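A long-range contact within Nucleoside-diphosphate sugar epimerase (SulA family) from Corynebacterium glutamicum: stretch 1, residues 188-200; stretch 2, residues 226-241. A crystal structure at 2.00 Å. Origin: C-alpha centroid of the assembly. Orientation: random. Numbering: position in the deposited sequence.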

ATOM      1  N   PHE A 188      17.524  12.229 -11.167  1.00 17.11           N
ATOM      2  CA  PHE A 188      17.779  13.223 -10.148  1.00 16.77           C
ATOM      3  C   PHE A 188      16.811  14.396 -10.265  1.00 17.10           C
ATOM      4  O   PHE A 188      16.683  15.032 -11.322  1.00 15.54           O
ATOM      5  CB  PHE A 188      19.231  13.724 -10.230  1.00 15.26           C
ATOM      6  CG  PHE A 188      19.562  14.775  -9.216  1.00 17.89           C
ATOM      7  CD1 PHE A 188      19.839  14.425  -7.906  1.00 20.91           C
ATOM      8  CD2 PHE A 188      19.590  16.119  -9.568  1.00 17.71           C
ATOM      9  CE1 PHE A 188      20.148  15.398  -6.960  1.00 24.29           C
ATOM     10  CE2 PHE A 188      19.888  17.097  -8.620  1.00 19.93           C
ATOM     11  CZ  PHE A 188      20.167  16.738  -7.320  1.00 21.00           C
ATOM     12  N   TRP A 189      16.123  14.679  -9.169  1.00 18.52           N
ATOM     13  CA  TRP A 189      15.174  15.779  -9.152  1.00 15.63           C
ATOM     14  C   TRP A 189      15.660  16.869  -8.209  1.00 18.58           C
ATOM     15  O   TRP A 189      15.814  16.634  -7.015  1.00 15.52           O
ATOM     16  CB  TRP A 189      13.792  15.284  -8.723  1.00 14.61           C
ATOM     17  CG  TRP A 189      12.793  16.384  -8.473  1.00 15.78           C
ATOM     18  CD1 TRP A 189      12.512  17.440  -9.289  1.00 17.84           C
ATOM     19  CD2 TRP A 189      11.928  16.508  -7.340  1.00 16.66           C
ATOM     20  NE1 TRP A 189      11.526  18.225  -8.727  1.00 17.26           N
ATOM     21  CE2 TRP A 189      11.154  17.670  -7.530  1.00 20.56           C
ATOM     22  CE3 TRP A 189      11.729  15.743  -6.183  1.00 15.36           C
ATOM     23  CZ2 TRP A 189      10.198  18.089  -6.603  1.00 18.84           C
ATOM     24  CZ3 TRP A 189      10.781  16.161  -5.269  1.00 19.25           C
ATOM     25  CH2 TRP A 189      10.035  17.325  -5.481  1.00 19.71           C
ATOM     26  N   ASP A 190      15.905  18.050  -8.765  1.00 15.30           N
ATOM     27  CA  ASP A 190      16.207  19.251  -7.983  1.00 17.62           C
ATOM     28  C   ASP A 190      14.916  20.044  -7.864  1.00 15.25           C
ATOM     29  O   ASP A 190      14.476  20.646  -8.831  1.00 21.18           O
ATOM     30  CB  ASP A 190      17.254  20.097  -8.709  1.00 18.64           C
ATOM     31  CG  ASP A 190      17.686  21.313  -7.901  1.00 26.48           C
ATOM     32  OD1 ASP A 190      16.987  21.659  -6.925  1.00 30.69           O
ATOM     33  OD2 ASP A 190      18.723  21.925  -8.242  1.00 27.58           O
ATOM     34  N   PRO A 191      14.289  20.027  -6.683  1.00 16.64           N
ATOM     35  CA  PRO A 191      12.943  20.602  -6.568  1.00 17.09           C
ATOM     36  C   PRO A 191      12.863  22.057  -7.030  1.00 19.60           C
ATOM     37  O   PRO A 191      11.855  22.447  -7.630  1.00 20.45           O
ATOM     38  CB  PRO A 191      12.638  20.496  -5.074  1.00 17.20           C
ATOM     39  CG  PRO A 191      13.493  19.353  -4.595  1.00 23.34           C
ATOM     40  CD  PRO A 191      14.764  19.453  -5.411  1.00 25.50           C
ATOM     41  N   LEU A 192      13.902  22.846  -6.773  1.00 19.82           N
ATOM     42  CA  LEU A 192      13.856  24.269  -7.120  1.00 21.35           C
ATOM     43  C   LEU A 192      14.473  24.565  -8.474  1.00 23.16           C
ATOM     44  O   LEU A 192      14.572  25.719  -8.878  1.00 22.13           O
ATOM     45  CB  LEU A 192      14.522  25.122  -6.038  1.00 19.89           C
ATOM     46  CG  LEU A 192      13.764  25.131  -4.705  1.00 24.92           C
ATOM     47  CD1 LEU A 192      14.580  25.803  -3.616  1.00 26.52           C
ATOM     48  CD2 LEU A 192      12.401  25.803  -4.875  1.00 23.36           C
ATOM     49  N   ASN A 193      14.888  23.519  -9.174  1.00 20.14           N
ATOM     50  CA  ASN A 193      15.461  23.693 -10.496  1.00 21.54           C
ATOM     51  C   ASN A 193      15.421  22.380 -11.262  1.00 18.73           C
ATOM     52  O   ASN A 193      16.465  21.835 -11.588  1.00 21.10           O
ATOM     53  CB  ASN A 193      16.916  24.188 -10.380  1.00 23.61           C
ATOM     54  CG  ASN A 193      17.544  24.480 -11.737  1.00 30.71           C
ATOM     55  OD1 ASN A 193      16.851  24.846 -12.686  1.00 32.74           O
ATOM     56  ND2 ASN A 193      18.860  24.323 -11.830  1.00 30.77           N
ATOM     57  N   PRO A 194      14.211  21.865 -11.546  1.00 21.02           N
ATOM     58  CA  PRO A 194      14.084  20.543 -12.173  1.00 21.94           C
ATOM     59  C   PRO A 194      14.582  20.518 -13.626  1.00 26.21           C
ATOM     60  O   PRO A 194      14.358  21.469 -14.379  1.00 22.29           O
ATOM     61  CB  PRO A 194      12.575  20.267 -12.102  1.00 16.10           C
ATOM     62  CG  PRO A 194      11.952  21.639 -12.085  1.00 14.59           C
ATOM     63  CD  PRO A 194      12.898  22.460 -11.246  1.00 17.48           C
ATOM     64  N   ALA A 195      15.258  19.435 -14.001  1.00 22.29           N
ATOM     65  CA  ALA A 195      15.806  19.294 -15.344  1.00 24.53           C
ATOM     66  C   ALA A 195      14.723  19.432 -16.413  1.00 24.30           C
ATOM     67  O   ALA A 195      13.619  18.920 -16.255  1.00 21.11           O
ATOM     68  CB  ALA A 195      16.513  17.954 -15.484  1.00 23.05           C
ATOM     69  N   SER A 196      15.048  20.115 -17.506  1.00 26.63           N
ATOM     70  CA  SER A 196      14.104  20.292 -18.619  1.00 28.27           C
ATOM     71  C   SER A 196      13.538  18.979 -19.122  1.00 21.99           C
ATOM     72  O   SER A 196      12.420  18.936 -19.634  1.00 22.34           O
ATOM     73  CB  SER A 196      14.779  20.997 -19.799  1.00 27.83           C
ATOM     74  OG  SER A 196      15.134  22.319 -19.452  1.00 39.88           O
ATOM     75  N   ASP A 197      14.326  17.921 -18.993  1.00 19.91           N
ATOM     76  CA  ASP A 197      13.981  16.627 -19.566  1.00 23.94           C
ATOM     77  C   ASP A 197      13.538  15.624 -18.493  1.00 24.38           C
ATOM     78  O   ASP A 197      13.526  14.409 -18.726  1.00 20.77           O
ATOM     79  CB  ASP A 197      15.182  16.066 -20.342  1.00 27.08           C
ATOM     80  CG  ASP A 197      16.364  15.709 -19.432  1.00 27.09           C
ATOM     81  OD1 ASP A 197      16.358  16.089 -18.240  1.00 23.72           O
ATOM     82  OD2 ASP A 197      17.303  15.040 -19.910  1.00 25.18           O
ATOM     83  N   LEU A 198      13.181  16.133 -17.318  1.00 22.25           N
ATOM     84  CA  LEU A 198      12.856  15.275 -16.178  1.00 17.78           C
ATOM     85  C   LEU A 198      11.706  14.315 -16.476  1.00 18.72           C
ATOM     86  O   LEU A 198      11.686  13.174 -15.999  1.00 18.58           O
ATOM     87  CB  LEU A 198      12.503  16.136 -14.955  1.00 19.46           C
ATOM     88  CG  LEU A 198      12.594  15.385 -13.622  1.00 21.04           C
ATOM     89  CD1 LEU A 198      13.998  14.836 -13.416  1.00 18.59           C
ATOM     90  CD2 LEU A 198      12.187  16.275 -12.452  1.00 22.91           C
ATOM     91  N   LEU A 199      10.749  14.770 -17.277  1.00 16.67           N
ATOM     92  CA  LEU A 199       9.531  13.990 -17.489  1.00 16.57           C
ATOM     93  C   LEU A 199       9.516  13.238 -18.814  1.00 19.81           C
ATOM     94  O   LEU A 199       8.507  12.624 -19.178  1.00 22.11           O
ATOM     95  CB  LEU A 199       8.291  14.889 -17.372  1.00 16.25           C
ATOM     96  CG  LEU A 199       8.192  15.737 -16.102  1.00 17.89           C
ATOM     97  CD1 LEU A 199       6.907  16.584 -16.114  1.00 19.99           C
ATOM     98  CD2 LEU A 199       8.243  14.872 -14.847  1.00 13.98           C
ATOM     99  N   ASP A 200      10.639  13.234 -19.523  1.00 20.29           N
ATOM    100  CA  ASP A 200      10.663  12.554 -20.819  1.00 24.38           C
ATOM    101  C   ASP A 200      10.253  11.095 -20.677  1.00 22.23           C
ATOM    102  O   ASP A 200      10.689  10.391 -19.756  1.00 22.40           O
ATOM    103  CB  ASP A 200      12.043  12.638 -21.488  1.00 26.26           C
ATOM    104  CG  ASP A 200      12.418  14.055 -21.920  1.00 30.31           C
ATOM    105  OD1 ASP A 200      11.597  14.997 -21.795  1.00 29.92           O
ATOM    106  OD2 ASP A 200      13.560  14.210 -22.394  1.00 34.55           O
ATOM    107  N   ARG A 226       6.800  27.267   1.279  1.00 30.22           N
ATOM    108  CA  ARG A 226       6.763  27.791  -0.067  1.00 36.13           C
ATOM    109  C   ARG A 226       7.894  27.163  -0.883  1.00 33.01           C
ATOM    110  O   ARG A 226       7.729  26.819  -2.060  1.00 30.55           O
ATOM    111  CB  ARG A 226       6.916  29.309  -0.022  1.00 45.78           C
ATOM    112  CG  ARG A 226       6.332  30.013  -1.213  1.00 51.47           C
ATOM    113  CD  ARG A 226       6.533  31.509  -1.123  1.00 58.17           C
ATOM    114  NE  ARG A 226       6.744  32.045  -2.461  1.00 63.39           N
ATOM    115  CZ  ARG A 226       7.939  32.264  -2.997  1.00 57.68           C
ATOM    116  NH1 ARG A 226       9.041  32.019  -2.298  1.00 52.70           N
ATOM    117  NH2 ARG A 226       8.029  32.732  -4.231  1.00 58.45           N
ATOM    118  N   GLU A 227       9.044  26.999  -0.241  1.00 28.48           N
ATOM    119  CA  GLU A 227      10.225  26.481  -0.918  1.00 26.66           C
ATOM    120  C   GLU A 227      10.199  24.953  -1.087  1.00 30.66           C
ATOM    121  O   GLU A 227      10.800  24.420  -2.014  1.00 30.42           O
ATOM    122  CB  GLU A 227      11.491  26.949  -0.181  1.00 30.85           C
ATOM    123  CG  GLU A 227      11.549  28.467   0.014  1.00 27.99           C
ATOM    124  CD  GLU A 227      12.775  28.941   0.797  1.00 32.87           C
ATOM    125  OE1 GLU A 227      13.623  28.099   1.165  1.00 33.50           O
ATOM    126  OE2 GLU A 227      12.884  30.169   1.038  1.00 30.04           O
ATOM    127  N   SER A 228       9.501  24.249  -0.203  1.00 31.69           N
ATOM    128  CA  SER A 228       9.500  22.791  -0.264  1.00 36.55           C
ATOM    129  C   SER A 228       8.280  22.246  -1.001  1.00 36.06           C
ATOM    130  O   SER A 228       8.366  21.218  -1.671  1.00 34.40           O
ATOM    131  CB  SER A 228       9.587  22.183   1.141  1.00 43.95           C
ATOM    132  OG  SER A 228       8.459  22.538   1.931  1.00 44.76           O
ATOM    133  N   ARG A 229       7.157  22.953  -0.893  1.00 34.58           N
ATOM    134  CA  ARG A 229       5.888  22.464  -1.418  1.00 33.40           C
ATOM    135  C   ARG A 229       5.411  23.241  -2.631  1.00 29.89           C
ATOM    136  O   ARG A 229       5.138  22.659  -3.676  1.00 28.83           O
ATOM    137  CB  ARG A 229       4.807  22.525  -0.335  1.00 38.93           C
ATOM    138  CG  ARG A 229       4.153  21.198  -0.007  1.00 43.52           C
ATOM    139  CD  ARG A 229       3.673  21.184   1.444  1.00 50.41           C
ATOM    140  NE  ARG A 229       3.508  19.851   2.042  1.00 55.90           N
ATOM    141  CZ  ARG A 229       3.998  18.705   1.564  1.00 59.27           C
ATOM    142  NH1 ARG A 229       4.714  18.669   0.447  1.00 56.87           N
ATOM    143  NH2 ARG A 229       3.767  17.573   2.218  1.00 62.64           N
ATOM    144  N   VAL A 230       5.297  24.558  -2.488  1.00 27.00           N
ATOM    145  CA  VAL A 230       4.639  25.369  -3.508  1.00 21.64           C
ATOM    146  C   VAL A 230       5.465  25.580  -4.776  1.00 16.17           C
ATOM    147  O   VAL A 230       4.995  25.276  -5.865  1.00 19.61           O
ATOM    148  CB  VAL A 230       4.158  26.720  -2.925  1.00 27.95           C
ATOM    149  CG1 VAL A 230       3.591  27.634  -4.018  1.00 26.74           C
ATOM    150  CG2 VAL A 230       3.129  26.468  -1.834  1.00 31.28           C
ATOM    151  N   LEU A 231       6.687  26.094  -4.647  1.00 16.76           N
ATOM    152  CA  LEU A 231       7.552  26.285  -5.820  1.00 20.17           C
ATOM    153  C   LEU A 231       7.896  24.967  -6.586  1.00 16.51           C
ATOM    154  O   LEU A 231       7.787  24.899  -7.814  1.00 18.13           O
ATOM    155  CB  LEU A 231       8.827  27.047  -5.429  1.00 25.31           C
ATOM    156  CG  LEU A 231       8.958  28.543  -5.796  1.00 32.39           C
ATOM    157  CD1 LEU A 231       7.615  29.241  -5.913  1.00 34.24           C
ATOM    158  CD2 LEU A 231       9.854  29.278  -4.813  1.00 29.22           C
ATOM    159  N   PRO A 232       8.314  23.922  -5.864  1.00 16.61           N
ATOM    160  CA  PRO A 232       8.616  22.700  -6.619  1.00 19.01           C
ATOM    161  C   PRO A 232       7.398  22.173  -7.384  1.00 19.86           C
ATOM    162  O   PRO A 232       7.549  21.608  -8.478  1.00 20.87           O
ATOM    163  CB  PRO A 232       9.041  21.714  -5.530  1.00 18.35           C
ATOM    164  CG  PRO A 232       9.560  22.590  -4.400  1.00 16.71           C
ATOM    165  CD  PRO A 232       8.714  23.826  -4.445  1.00 16.80           C
ATOM    166  N   THR A 233       6.210  22.345  -6.810  1.00 16.12           N
ATOM    167  CA  THR A 233       4.982  21.871  -7.442  1.00 16.47           C
ATOM    168  C   THR A 233       4.731  22.637  -8.732  1.00 17.47           C
ATOM    169  O   THR A 233       4.308  22.062  -9.731  1.00 18.44           O
ATOM    170  CB  THR A 233       3.764  22.009  -6.494  1.00 15.88           C
ATOM    171  OG1 THR A 233       3.910  21.106  -5.386  1.00 15.20           O
ATOM    172  CG2 THR A 233       2.496  21.681  -7.221  1.00 13.00           C
ATOM    173  N   LYS A 234       5.016  23.937  -8.708  1.00 19.66           N
ATOM    174  CA  LYS A 234       4.816  24.780  -9.874  1.00 20.02           C
ATOM    175  C   LYS A 234       5.795  24.431 -10.989  1.00 17.23           C
ATOM    176  O   LYS A 234       5.418  24.363 -12.166  1.00 23.17           O
ATOM    177  CB  LYS A 234       4.960  26.258  -9.498  1.00 21.22           C
ATOM    178  CG  LYS A 234       4.604  27.217 -10.615  1.00 24.51           C
ATOM    179  CD  LYS A 234       4.844  28.658 -10.176  1.00 35.65           C
ATOM    180  CE  LYS A 234       4.674  29.626 -11.332  1.00 45.30           C
ATOM    181  NZ  LYS A 234       4.981  31.024 -10.913  1.00 50.58           N
ATOM    182  N   PHE A 235       7.057  24.229 -10.626  1.00 14.56           N
ATOM    183  CA  PHE A 235       8.073  23.929 -11.621  1.00 16.84           C
ATOM    184  C   PHE A 235       7.762  22.597 -12.295  1.00 15.94           C
ATOM    185  O   PHE A 235       7.921  22.446 -13.504  1.00 19.89           O
ATOM    186  CB  PHE A 235       9.477  23.964 -11.003  1.00 17.92           C
ATOM    187  CG  PHE A 235       9.848  25.319 -10.421  1.00 23.95           C
ATOM    188  CD1 PHE A 235       9.174  26.465 -10.822  1.00 25.82           C
ATOM    189  CD2 PHE A 235      10.860  25.441  -9.477  1.00 19.36           C
ATOM    190  CE1 PHE A 235       9.508  27.715 -10.297  1.00 29.55           C
ATOM    191  CE2 PHE A 235      11.204  26.681  -8.952  1.00 24.65           C
ATOM    192  CZ  PHE A 235      10.522  27.821  -9.363  1.00 24.20           C
ATOM    193  N   LEU A 236       7.282  21.639 -11.516  1.00 14.15           N
ATOM    194  CA  LEU A 236       6.891  20.351 -12.089  1.00 18.21           C
ATOM    195  C   LEU A 236       5.679  20.543 -13.019  1.00 17.44           C
ATOM    196  O   LEU A 236       5.614  19.976 -14.111  1.00 18.52           O
ATOM    197  CB  LEU A 236       6.550  19.359 -10.974  1.00 19.71           C
ATOM    198  CG  LEU A 236       7.482  18.203 -10.575  1.00 26.05           C
ATOM    199  CD1 LEU A 236       8.669  17.963 -11.535  1.00 21.14           C
ATOM    200  CD2 LEU A 236       7.940  18.400  -9.169  1.00 23.83           C
ATOM    201  N   ALA A 237       4.713  21.336 -12.576  1.00 19.60           N
ATOM    202  CA  ALA A 237       3.522  21.595 -13.390  1.00 18.19           C
ATOM    203  C   ALA A 237       3.902  22.214 -14.733  1.00 16.75           C
ATOM    204  O   ALA A 237       3.316  21.888 -15.767  1.00 15.98           O
ATOM    205  CB  ALA A 237       2.539  22.480 -12.645  1.00 21.53           C
ATOM    206  N   GLU A 238       4.896  23.091 -14.722  1.00 17.36           N
ATOM    207  CA  GLU A 238       5.375  23.683 -15.964  1.00 18.34           C
ATOM    208  C   GLU A 238       5.941  22.629 -16.896  1.00 20.67           C
ATOM    209  O   GLU A 238       5.691  22.663 -18.099  1.00 19.31           O
ATOM    210  CB  GLU A 238       6.410  24.782 -15.681  1.00 18.89           C
ATOM    211  CG  GLU A 238       5.778  26.002 -15.014  1.00 21.11           C
ATOM    212  CD  GLU A 238       6.780  27.060 -14.592  1.00 28.92           C
ATOM    213  OE1 GLU A 238       7.998  26.832 -14.734  1.00 28.68           O
ATOM    214  OE2 GLU A 238       6.343  28.120 -14.104  1.00 29.67           O
ATOM    215  N   LEU A 239       6.714  21.692 -16.348  1.00 19.29           N
ATOM    216  CA  LEU A 239       7.257  20.622 -17.167  1.00 22.33           C
ATOM    217  C   LEU A 239       6.122  19.778 -17.736  1.00 22.03           C
ATOM    218  O   LEU A 239       6.176  19.344 -18.886  1.00 19.40           O
ATOM    219  CB  LEU A 239       8.235  19.757 -16.370  1.00 24.61           C
ATOM    220  CG  LEU A 239       9.538  20.435 -15.937  1.00 21.71           C
ATOM    221  CD1 LEU A 239      10.402  19.461 -15.137  1.00 21.92           C
ATOM    222  CD2 LEU A 239      10.306  20.987 -17.144  1.00 20.22           C
ATOM    223  N   VAL A 240       5.086  19.555 -16.933  1.00 20.18           N
ATOM    224  CA  VAL A 240       3.935  18.815 -17.419  1.00 20.94           C
ATOM    225  C   VAL A 240       3.323  19.591 -18.584  1.00 20.58           C
ATOM    226  O   VAL A 240       3.036  19.030 -19.640  1.00 22.54           O
ATOM    227  CB  VAL A 240       2.886  18.577 -16.309  1.00 17.48           C
ATOM    228  CG1 VAL A 240       1.607  18.005 -16.901  1.00 19.06           C
ATOM    229  CG2 VAL A 240       3.441  17.644 -15.246  1.00 17.31           C
ATOM    230  N   ALA A 241       3.146  20.891 -18.389  1.00 24.09           N
ATOM    231  CA  ALA A 241       2.603  21.746 -19.436  1.00 27.01           C
ATOM    232  C   ALA A 241       3.417  21.613 -20.721  1.00 28.68           C
ATOM    233  O   ALA A 241       2.857  21.531 -21.808  1.00 29.56           O
ATOM    234  CB  ALA A 241       2.584  23.193 -18.972  1.00 24.73           C
TER
HETATM  235  O   HOH W   1      10.237  20.739  -9.000  1.00 15.48           O

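An irregular segment, 188-200, lies along the helix of 226-241, with P191 nearest P232, P194 nearest F235 and S196 nearest L239, so loop and helix advance in the same direction. Type I turns at D190-N193, A195-L198 and D197-D200 bend the loop. No direct hydrogen bond joins the stretches; the contact, burying 633 Å², is mainly apolar. One water supplies the polar link: it accepts from W189 NE1 (2.8 Å) and donates to P191 O (2.7 Å) and P232 O (2.9 Å). W189, chi1 t, points toward the helix and sets CZ2 3.4 Å from L236 CD2. L236 leaves its CA sideways, but chi1 of -106° and chi2 of -10°, both between wells, go with an end that comes nearer the loop. L192 starts away from the helix; its m,t rotamer returns CD2 to within 3.8 Å of L231 CB. F235, chi1 m, points toward the loop, its ring edge meeting P191 O (CD2 to O, 3.7 Å), while P194 CG packs 3.6 Å from F235 CB. L239, m,t, is the most covered residue: CD1 reaches P194 CB (3.8 Å) and L198 CB (3.9 Å). L199, also m,t, extends CD1 to L239 CB (3.4 Å) and V240 CG2 (3.7 Å). P232, lacking an amide hydrogen, leaves the helix kinked there.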